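Local coordinates for protein ribonucleoside-diphosphate reductase small chain 2 (PDB 1JK0) that serves as a small (R2) subunit of yeast ribonucleotide reductase, which makes deoxyribonucleotides, and is required for proper folding of its partner small chain and assembly with the large subunits, at residues V180-G192 with I246-Y258. Residues are numbered along the deposited sequence; the frame is centred on the assembly and turned at random.
Sequences VAFAAKEGIFQAG and IITEAVEIEKEYY
F189 and I188 bury the most surface against helix 246-258, 99 and 79 Å², in a helix-helix packing within the all-helical, ferritin-like fold of ribonucleotide reductase small chains. The axes of 180-188 and 246-258 run in nearly the same direction, crossing at -30° with a closest approach of 9.4 Å. The first helix carries a wider pi-type turn at 184-188, marked by the i to i+5 hydrogen bond from F189 N to A184 O, 3.0 Å, before it gives way to a short non-helical link and a new helix starts at 191, with Q190 at its N-cap position. The F189 ring meets A250 obliquely, CE1 lying 3.4 Å from A250 CB; F189 CE2 comes to 4.1 Å from I253 CG2. Y257 OH sits at the ring edge near its plane, and that hydroxyl is hydrogen-bonded to K160 of helix 155-166, which also touches F189. I188 works with two branches. CG1 is anti to the carbonyl carbon (chi1 -58°), and the extended chain carries I188 CD1 to 3.6 Å from I247 CG1, while I188 CG2 meets V251 CG2; both pairs of side chains cross at about a right angle. Residue L285 of helix 277-288 packs on I188 as well. One turn before I188, two small side chains meet, A184 CB lying 3.9 Å from A250 CB. Past the link, G192 CA rests 3.8 Å from Y258 CD1.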
loop_
_atom_site.group_PDB
_atom_site.type_symbol
_atom_site.label_atom_id
_atom_site.label_comp_id
_atom_site.label_asym_id
_atom_site.label_seq_id
_atom_site.Cartn_x
_atom_site.Cartn_y
_atom_site.Cartn_z
ATOM N N VAL B 180 12.357 7.724 19.112
ATOM C CA VAL B 180 12.766 9.096 19.418
ATOM C C VAL B 180 13.600 9.694 18.270
ATOM O O VAL B 180 13.402 10.844 17.878
ATOM C CB VAL B 180 13.568 9.154 20.741
ATOM C CG1 VAL B 180 13.929 10.593 21.061
ATOM C CG2 VAL B 180 12.744 8.560 21.876
ATOM N N ALA B 181 14.523 8.908 17.726
ATOM C CA ALA B 181 15.348 9.375 16.613
ATOM C C ALA B 181 14.460 9.702 15.421
ATOM O O ALA B 181 14.587 10.762 14.802
ATOM C CB ALA B 181 16.353 8.306 16.220
ATOM N N PHE B 182 13.563 8.776 15.101
ATOM C CA PHE B 182 12.653 8.948 13.980
ATOM C C PHE B 182 11.921 10.291 14.074
ATOM O O PHE B 182 11.806 11.009 13.081
ATOM C CB PHE B 182 11.644 7.792 13.941
ATOM C CG PHE B 182 10.882 7.699 12.653
ATOM C CD1 PHE B 182 9.542 7.331 12.648
ATOM C CD2 PHE B 182 11.509 7.973 11.432
ATOM C CE1 PHE B 182 8.832 7.238 11.446
ATOM C CE2 PHE B 182 10.808 7.882 10.226
ATOM C CZ PHE B 182 9.468 7.513 10.233
ATOM N N ALA B 183 11.445 10.633 15.270
ATOM C CA ALA B 183 10.738 11.898 15.475
ATOM C C ALA B 183 11.659 13.093 15.256
ATOM O O ALA B 183 11.229 14.138 14.761
ATOM C CB ALA B 183 10.148 11.956 16.874
ATOM N N ALA B 184 12.919 12.937 15.659
ATOM C CA ALA B 184 13.913 13.984 15.476
ATOM C C ALA B 184 13.968 14.219 13.983
ATOM O O ALA B 184 13.795 15.338 13.516
ATOM C CB ALA B 184 15.274 13.516 15.981
ATOM N N LYS B 185 14.185 13.134 13.244
ATOM C CA LYS B 185 14.267 13.185 11.787
ATOM C C LYS B 185 12.991 13.674 11.109
ATOM O O LYS B 185 13.012 14.109 9.951
ATOM C CB LYS B 185 14.594 11.811 11.199
ATOM C CG LYS B 185 14.698 11.896 9.688
ATOM C CD LYS B 185 14.654 10.571 8.980
ATOM C CE LYS B 185 14.492 10.808 7.489
ATOM N NZ LYS B 185 13.312 11.691 7.207
ATOM N N GLU B 186 11.880 13.597 11.826
ATOM C CA GLU B 186 10.606 13.998 11.267
ATOM C C GLU B 186 10.208 15.419 11.642
ATOM O O GLU B 186 9.751 16.186 10.797
ATOM C CB GLU B 186 9.530 13.023 11.740
ATOM C CG GLU B 186 8.360 12.908 10.811
ATOM C CD GLU B 186 8.778 12.392 9.454
ATOM O OE1 GLU B 186 9.339 11.272 9.397
ATOM O OE2 GLU B 186 8.550 13.110 8.453
ATOM N N GLY B 187 10.386 15.760 12.917
ATOM C CA GLY B 187 10.001 17.076 13.397
ATOM C C GLY B 187 11.118 18.064 13.652
ATOM O O GLY B 187 10.982 19.243 13.333
ATOM N N ILE B 188 12.217 17.598 14.233
ATOM C CA ILE B 188 13.335 18.486 14.509
ATOM C C ILE B 188 13.953 18.944 13.201
ATOM O O ILE B 188 13.757 20.079 12.781
ATOM C CB ILE B 188 14.434 17.792 15.350
ATOM C CG1 ILE B 188 13.846 17.293 16.672
ATOM C CG2 ILE B 188 15.573 18.774 15.621
ATOM C CD1 ILE B 188 14.841 16.582 17.557
ATOM N N PHE B 189 14.678 18.038 12.553
ATOM C CA PHE B 189 15.357 18.336 11.302
ATOM C C PHE B 189 14.837 19.476 10.450
ATOM O O PHE B 189 15.063 20.642 10.772
ATOM C CB PHE B 189 15.481 17.086 10.448
ATOM C CG PHE B 189 16.721 16.314 10.729
ATOM C CD1 PHE B 189 16.878 15.653 11.941
ATOM C CD2 PHE B 189 17.773 16.314 9.819
ATOM C CE1 PHE B 189 18.063 15.006 12.251
ATOM C CE2 PHE B 189 18.970 15.669 10.118
ATOM C CZ PHE B 189 19.115 15.013 11.341
ATOM N N GLN B 190 14.140 19.165 9.369
ATOM C CA GLN B 190 13.678 20.222 8.481
ATOM C C GLN B 190 12.822 21.352 9.055
ATOM O O GLN B 190 12.187 22.087 8.303
ATOM C CB GLN B 190 12.976 19.591 7.293
ATOM C CG GLN B 190 13.883 18.691 6.502
ATOM C CD GLN B 190 13.154 18.017 5.383
ATOM O OE1 GLN B 190 12.247 17.225 5.619
ATOM N NE2 GLN B 190 13.533 18.331 4.147
ATOM N N ALA B 191 12.813 21.507 10.378
ATOM C CA ALA B 191 12.032 22.571 11.004
ATOM C C ALA B 191 12.501 23.910 10.447
ATOM O O ALA B 191 11.708 24.843 10.274
ATOM C CB ALA B 191 12.204 22.538 12.520
ATOM N N GLY B 192 13.801 23.988 10.171
ATOM C CA GLY B 192 14.369 25.200 9.616
ATOM C C GLY B 192 13.692 25.560 8.308
ATOM O O GLY B 192 13.278 26.700 8.111
ATOM N N ILE B 246 19.756 12.060 22.025
ATOM C CA ILE B 246 19.407 11.832 20.625
ATOM C C ILE B 246 18.939 13.118 19.944
ATOM O O ILE B 246 19.318 13.397 18.806
ATOM C CB ILE B 246 18.310 10.761 20.505
ATOM C CG1 ILE B 246 18.796 9.467 21.160
ATOM C CG2 ILE B 246 17.974 10.512 19.042
ATOM C CD1 ILE B 246 17.775 8.362 21.182
ATOM N N ILE B 247 18.123 13.898 20.646
ATOM C CA ILE B 247 17.614 15.153 20.103
ATOM C C ILE B 247 18.721 16.173 19.850
ATOM O O ILE B 247 18.845 16.709 18.744
ATOM C CB ILE B 247 16.584 15.795 21.048
ATOM C CG1 ILE B 247 15.223 15.131 20.857
ATOM C CG2 ILE B 247 16.503 17.296 20.795
ATOM C CD1 ILE B 247 15.180 13.693 21.294
ATOM N N THR B 248 19.507 16.449 20.886
ATOM C CA THR B 248 20.597 17.409 20.793
ATOM C C THR B 248 21.375 17.201 19.503
ATOM O O THR B 248 21.500 18.124 18.694
ATOM C CB THR B 248 21.549 17.283 21.995
ATOM O OG1 THR B 248 20.852 17.638 23.192
ATOM C CG2 THR B 248 22.735 18.213 21.838
ATOM N N GLU B 249 21.885 15.988 19.306
ATOM C CA GLU B 249 22.648 15.671 18.101
ATOM C C GLU B 249 21.955 16.123 16.808
ATOM O O GLU B 249 22.604 16.672 15.917
ATOM C CB GLU B 249 22.929 14.167 18.028
ATOM C CG GLU B 249 23.635 13.613 19.244
ATOM C CD GLU B 249 24.193 12.223 19.011
ATOM O OE1 GLU B 249 24.623 11.588 19.998
ATOM O OE2 GLU B 249 24.218 11.768 17.846
ATOM N N ALA B 250 20.646 15.889 16.710
ATOM C CA ALA B 250 19.879 16.276 15.527
ATOM C C ALA B 250 19.730 17.789 15.479
ATOM O O ALA B 250 19.593 18.379 14.404
ATOM C CB ALA B 250 18.509 15.618 15.543
ATOM N N VAL B 251 19.742 18.420 16.644
ATOM C CA VAL B 251 19.633 19.866 16.690
ATOM C C VAL B 251 20.957 20.432 16.188
ATOM O O VAL B 251 20.994 21.487 15.565
ATOM C CB VAL B 251 19.337 20.364 18.119
ATOM C CG1 VAL B 251 19.286 21.879 18.142
ATOM C CG2 VAL B 251 18.010 19.793 18.598
ATOM N N GLU B 252 22.045 19.714 16.444
ATOM C CA GLU B 252 23.354 20.159 15.978
ATOM C C GLU B 252 23.453 19.939 14.473
ATOM O O GLU B 252 23.907 20.817 13.738
ATOM C CB GLU B 252 24.480 19.397 16.684
ATOM C CG GLU B 252 24.596 19.678 18.179
ATOM C CD GLU B 252 25.638 18.795 18.855
ATOM O OE1 GLU B 252 25.698 18.793 20.106
ATOM O OE2 GLU B 252 26.398 18.107 18.134
ATOM N N ILE B 253 23.026 18.766 14.017
ATOM C CA ILE B 253 23.073 18.450 12.599
ATOM C C ILE B 253 22.085 19.336 11.841
ATOM O O ILE B 253 22.188 19.481 10.624
ATOM C CB ILE B 253 22.730 16.962 12.330
ATOM C CG1 ILE B 253 23.617 16.043 13.177
ATOM C CG2 ILE B 253 22.935 16.637 10.852
ATOM C CD1 ILE B 253 23.399 14.556 12.912
ATOM N N GLU B 254 21.129 19.930 12.555
ATOM C CA GLU B 254 20.142 20.800 11.911
ATOM C C GLU B 254 20.658 22.219 11.739
ATOM O O GLU B 254 20.692 22.734 10.625
ATOM C CB GLU B 254 18.835 20.835 12.706
ATOM C CG GLU B 254 17.880 21.986 12.328
ATOM C CD GLU B 254 17.533 22.036 10.841
ATOM O OE1 GLU B 254 17.465 20.961 10.209
ATOM O OE2 GLU B 254 17.305 23.149 10.311
ATOM N N LYS B 255 21.042 22.849 12.846
ATOM C CA LYS B 255 21.563 24.213 12.821
ATOM C C LYS B 255 22.617 24.309 11.730
ATOM O O LYS B 255 22.676 25.290 10.982
ATOM C CB LYS B 255 22.201 24.552 14.166
ATOM C CG LYS B 255 21.282 24.333 15.350
ATOM C CD LYS B 255 22.046 24.338 16.673
ATOM C CE LYS B 255 23.096 23.227 16.721
ATOM N NZ LYS B 255 23.692 23.033 18.077
ATOM N N GLU B 256 23.440 23.267 11.649
ATOM C CA GLU B 256 24.513 23.183 10.668
ATOM C C GLU B 256 24.107 23.680 9.278
ATOM O O GLU B 256 24.141 24.885 9.014
ATOM C CB GLU B 256 25.013 21.741 10.586
ATOM C CG GLU B 256 26.162 21.538 9.638
ATOM C CD GLU B 256 26.607 20.099 9.603
ATOM O OE1 GLU B 256 26.987 19.579 10.671
ATOM O OE2 GLU B 256 26.570 19.489 8.514
ATOM N N TYR B 257 23.711 22.762 8.395
ATOM C CA TYR B 257 23.334 23.147 7.037
ATOM C C TYR B 257 22.220 24.200 6.953
ATOM O O TYR B 257 22.114 24.927 5.958
ATOM C CB TYR B 257 22.986 21.901 6.192
ATOM C CG TYR B 257 21.730 21.121 6.557
ATOM C CD1 TYR B 257 20.463 21.659 6.350
ATOM C CD2 TYR B 257 21.814 19.815 7.050
ATOM C CE1 TYR B 257 19.314 20.919 6.618
ATOM C CE2 TYR B 257 20.668 19.069 7.321
ATOM C CZ TYR B 257 19.422 19.629 7.102
ATOM O OH TYR B 257 18.277 18.909 7.362
ATOM N N TYR B 258 21.407 24.294 8.004
ATOM C CA TYR B 258 20.314 25.260 8.055
ATOM C C TYR B 258 20.861 26.684 8.014
ATOM O O TYR B 258 20.177 27.614 7.583
ATOM C CB TYR B 258 19.482 25.032 9.324
ATOM C CG TYR B 258 18.665 26.221 9.750
ATOM C CD1 TYR B 258 17.731 26.797 8.891
ATOM C CD2 TYR B 258 18.854 26.796 11.005
ATOM C CE1 TYR B 258 17.013 27.924 9.272
ATOM C CE2 TYR B 258 18.141 27.921 11.397
ATOM C CZ TYR B 258 17.223 28.484 10.528
ATOM O OH TYR B 258 16.532 29.617 10.912
#